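Local coordinates for microtubule-associated protein 1 light chain 3 (Plasmodium falciparum, PDB 4EOY), which is an Atg8-family, ubiquitin-fold protein that binds a peptide of its partner Atg3, consistent with a role in the Atg8 conjugation pathway, at residues 23-28 against 102-107. The protein carries 3 engineered substitutions. Residues are numbered along the deposited sequence; the frame is centred on the assembly and turned at random.
Sequences KIRSKY and LMQDLY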
ATOM      1  N   LYS A  23      11.731  10.951   8.561  1.00 45.36           N
ATOM      2  CA  LYS A  23      12.915  11.216   7.754  1.00 53.56           C
ATOM      3  C   LYS A  23      12.701  10.938   6.270  1.00 51.48           C
ATOM      4  O   LYS A  23      13.307  11.592   5.426  1.00 51.52           O
ATOM      5  CB  LYS A  23      14.165  10.504   8.298  1.00 75.68           C
ATOM      6  CG  LYS A  23      14.175   8.983   8.273  1.00 99.31           C
ATOM      7  CD  LYS A  23      15.438   8.472   8.965  1.00121.74           C
ATOM      8  CE  LYS A  23      15.490   6.954   9.083  1.00128.14           C
ATOM      9  NZ  LYS A  23      14.600   6.420  10.154  1.00115.81           N
ATOM     10  N   ILE A  24      11.829   9.995   5.939  1.00 56.84           N
ATOM     11  CA  ILE A  24      11.491   9.765   4.535  1.00 59.38           C
ATOM     12  C   ILE A  24      10.665  10.944   3.971  1.00 53.81           C
ATOM     13  O   ILE A  24      10.817  11.323   2.800  1.00 48.84           O
ATOM     14  CB  ILE A  24      10.760   8.417   4.336  1.00 68.87           C
ATOM     15  CG1 ILE A  24      11.014   7.875   2.927  1.00 64.98           C
ATOM     16  CG2 ILE A  24       9.269   8.557   4.609  1.00 82.22           C
ATOM     17  CD1 ILE A  24      12.441   7.429   2.701  1.00 65.76           C
ATOM     18  N   ARG A  25       9.804  11.524   4.809  1.00 44.29           N
ATOM     19  CA  ARG A  25       9.019  12.712   4.434  1.00 45.44           C
ATOM     20  C   ARG A  25       9.858  13.988   4.344  1.00 38.30           C
ATOM     21  O   ARG A  25       9.546  14.865   3.556  1.00 41.29           O
ATOM     22  CB  ARG A  25       7.889  12.962   5.431  1.00 43.71           C
ATOM     23  CG  ARG A  25       6.688  12.038   5.279  1.00 51.47           C
ATOM     24  CD  ARG A  25       5.835  12.389   4.067  1.00 42.31           C
ATOM     25  NE  ARG A  25       5.206  13.713   4.166  1.00 50.31           N
ATOM     26  CZ  ARG A  25       4.459  14.269   3.211  1.00 52.96           C
ATOM     27  NH1 ARG A  25       4.234  13.626   2.069  1.00 54.70           N
ATOM     28  NH2 ARG A  25       3.934  15.477   3.391  1.00 56.51           N
ATOM     29  N   SER A  26      10.890  14.108   5.173  1.00 42.99           N
ATOM     30  CA  SER A  26      11.804  15.244   5.069  1.00 49.03           C
ATOM     31  C   SER A  26      12.682  15.088   3.816  1.00 51.21           C
ATOM     32  O   SER A  26      12.946  16.070   3.118  1.00 59.05           O
ATOM     33  CB  SER A  26      12.655  15.377   6.338  1.00 52.38           C
ATOM     34  OG  SER A  26      13.507  14.262   6.507  1.00 62.11           O
ATOM     35  N   LYS A  27      13.114  13.853   3.534  1.00 44.18           N
ATOM     36  CA  LYS A  27      13.963  13.558   2.371  1.00 49.09           C
ATOM     37  C   LYS A  27      13.209  13.648   1.044  1.00 57.39           C
ATOM     38  O   LYS A  27      13.782  14.108   0.051  1.00 53.47           O
ATOM     39  CB  LYS A  27      14.580  12.164   2.487  1.00 59.81           C
ATOM     40  CG  LYS A  27      15.755  12.066   3.448  1.00 62.95           C
ATOM     41  CD  LYS A  27      16.099  10.615   3.770  1.00 76.50           C
ATOM     42  CE  LYS A  27      16.455   9.801   2.531  1.00 80.08           C
ATOM     43  NZ  LYS A  27      17.520  10.437   1.706  1.00 65.47           N
ATOM     44  N   TYR A  28      11.949  13.189   1.026  1.00 44.54           N
ATOM     45  CA  TYR A  28      11.143  13.146  -0.204  1.00 49.55           C
ATOM     46  C   TYR A  28       9.741  13.718  -0.001  1.00 55.74           C
ATOM     47  O   TYR A  28       8.755  12.974  -0.005  1.00 47.20           O
ATOM     48  CB  TYR A  28      11.033  11.707  -0.714  1.00 53.10           C
ATOM     49  CG  TYR A  28      12.359  11.001  -0.803  1.00 49.39           C
ATOM     50  CD1 TYR A  28      13.302  11.382  -1.743  1.00 55.86           C
ATOM     51  CD2 TYR A  28      12.671   9.955   0.058  1.00 60.62           C
ATOM     52  CE1 TYR A  28      14.521  10.743  -1.827  1.00 64.78           C
ATOM     53  CE2 TYR A  28      13.887   9.302  -0.020  1.00 72.61           C
ATOM     54  CZ  TYR A  28      14.812   9.699  -0.960  1.00 72.45           C
ATOM     55  OH  TYR A  28      16.022   9.046  -1.029  1.00 79.78           O
ATOM     56  N   LEU A 102      -6.618  12.541  -5.372  1.00 34.78           N
ATOM     57  CA  LEU A 102      -5.160  12.411  -5.356  1.00 29.03           C
ATOM     58  C   LEU A 102      -4.735  11.539  -4.188  1.00 28.70           C
ATOM     59  O   LEU A 102      -5.415  11.471  -3.169  1.00 36.80           O
ATOM     60  CB  LEU A 102      -4.488  13.782  -5.204  1.00 28.06           C
ATOM     61  CG  LEU A 102      -4.697  14.849  -6.267  1.00 26.14           C
ATOM     62  CD1 LEU A 102      -3.935  16.091  -5.840  1.00 37.84           C
ATOM     63  CD2 LEU A 102      -4.253  14.403  -7.651  1.00 26.10           C
ATOM     64  N   MET A 103      -3.589  10.881  -4.322  1.00 29.17           N
ATOM     65  CA  MET A 103      -3.046  10.070  -3.229  1.00 25.24           C
ATOM     66  C   MET A 103      -2.629  10.926  -2.043  1.00 24.60           C
ATOM     67  O   MET A 103      -2.548  10.436  -0.918  1.00 24.26           O
ATOM     68  CB  MET A 103      -1.847   9.218  -3.700  1.00 32.45           C
ATOM     69  CG  MET A 103      -2.221   7.934  -4.448  1.00 22.71           C
ATOM     70  SD  MET A 103      -3.178   6.757  -3.453  1.00 25.63           S
ATOM     71  CE  MET A 103      -2.122   6.443  -2.050  1.00 19.66           C
ATOM     72  N   GLN A 104      -2.365  12.210  -2.275  1.00 25.13           N
ATOM     73  CA  GLN A 104      -2.108  13.116  -1.169  1.00 22.06           C
ATOM     74  C   GLN A 104      -3.354  13.266  -0.295  1.00 22.52           C
ATOM     75  O   GLN A 104      -3.239  13.368   0.923  1.00 20.76           O
ATOM     76  CB  GLN A 104      -1.668  14.486  -1.677  1.00 24.66           C
ATOM     77  CG  GLN A 104      -1.326  15.486  -0.574  1.00 23.05           C
ATOM     78  CD  GLN A 104      -0.089  15.096   0.221  1.00 30.21           C
ATOM     79  OE1 GLN A 104       0.782  14.357  -0.274  1.00 34.36           O
ATOM     80  NE2 GLN A 104       0.011  15.602   1.452  1.00 25.05           N
ATOM     81  N   ASP A 105      -4.530  13.301  -0.922  1.00 24.87           N
ATOM     82  CA  ASP A 105      -5.774  13.513  -0.208  1.00 22.67           C
ATOM     83  C   ASP A 105      -6.003  12.366   0.771  1.00 24.96           C
ATOM     84  O   ASP A 105      -6.228  12.589   1.964  1.00 25.63           O
ATOM     85  CB  ASP A 105      -6.926  13.667  -1.192  1.00 23.52           C
ATOM     86  CG  ASP A 105      -6.886  14.991  -1.910  1.00 28.91           C
ATOM     87  OD1 ASP A 105      -6.623  16.028  -1.225  1.00 28.56           O
ATOM     88  OD2 ASP A 105      -7.122  15.004  -3.145  1.00 33.29           O
ATOM     89  N   LEU A 106      -5.868  11.143   0.274  1.00 24.93           N
ATOM     90  CA  LEU A 106      -5.927   9.967   1.120  1.00 22.43           C
ATOM     91  C   LEU A 106      -4.969  10.111   2.283  1.00 26.72           C
ATOM     92  O   LEU A 106      -5.329   9.803   3.427  1.00 31.13           O
ATOM     93  CB  LEU A 106      -5.603   8.696   0.324  1.00 23.40           C
ATOM     94  CG  LEU A 106      -6.811   7.902  -0.152  1.00 28.64           C
ATOM     95  CD1 LEU A 106      -7.688   8.755  -1.038  1.00 25.59           C
ATOM     96  CD2 LEU A 106      -6.392   6.607  -0.853  1.00 25.14           C
ATOM     97  N   TYR A 107      -3.748  10.567   1.993  1.00 21.47           N
ATOM     98  CA  TYR A 107      -2.736  10.719   3.025  1.00 18.57           C
ATOM     99  C   TYR A 107      -3.190  11.735   4.059  1.00 20.82           C
ATOM    100  O   TYR A 107      -3.175  11.449   5.239  1.00 17.58           O
ATOM    101  CB  TYR A 107      -1.401  11.150   2.429  1.00 19.84           C
ATOM    102  CG  TYR A 107      -0.270  11.158   3.417  1.00 20.28           C
ATOM    103  CD1 TYR A 107       0.302   9.981   3.837  1.00 22.30           C
ATOM    104  CD2 TYR A 107       0.236  12.341   3.918  1.00 27.90           C
ATOM    105  CE1 TYR A 107       1.335   9.968   4.748  1.00 24.01           C
ATOM    106  CE2 TYR A 107       1.286  12.346   4.830  1.00 27.68           C
ATOM    107  CZ  TYR A 107       1.832  11.146   5.239  1.00 27.28           C
ATOM    108  OH  TYR A 107       2.878  11.105   6.145  1.00 35.53           O
TER
HETATM  109  O   HOH W   1       3.542  14.239  -0.212  1.00 60.41           O
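Gln-104 and Tyr-107, one turn apart on helix 103-110, meet a single long side chain, Arg-25, which reaches across from helix 14-27. The backbones stay well separated: even the nearest CA atoms, those of Arg-25 and Tyr-107, are 12.0 Å apart, a gap that suits long residues on both sides. Gln-104 approaches with its amide end, which a CG anti to the backbone N (chi1 -178°) carries out toward Arg-25. Gln-104 OE1 stops 4.2 Å from Arg-25 NH1, too far for a direct bond. A water closes the gap, accepting from Arg-25 NH1 and donating to Gln-104 OE1 at 2.8 Å. An amide suits this place because its two ends do different work: the oxygen takes the water, while NE2 bonds to the carboxylate of Glu-108. At Tyr-107 a tyrosine fits because a ring carbon can meet the guanidinium while the hydroxyl reaches a backbone carbonyl. Tyr-107 CE2 sits 4.0 Å from Arg-25 CZ, over the centre of one guanidinium face, with the two planes 31° apart. The side chains run past each other in opposite directions, which brings Tyr-107 OH alongside the arginine's methylene groups, 3.8 Å from Arg-25 CD. Tyr-107 is buried, and its OH is hydrogen-bonded to the carbonyl of Gly-115. Bends at chi2 and chi3 turn one guanidinium face toward Tyr-107 CE2. Arginine suits its place because it spans the gap and carries several N-H groups: NH1 also donates to the carbonyl of Arg-31, which, with the water, ties down one end of the guanidinium. Ile-32 of strand 31-38 packs against Arg-25, Met-103, Gln-104 and Tyr-107. Next to that strand, the arginine thus links helix 14-27, an N-terminal helix that Atg8 proteins add to the ubiquitin fold, to helix 103-110.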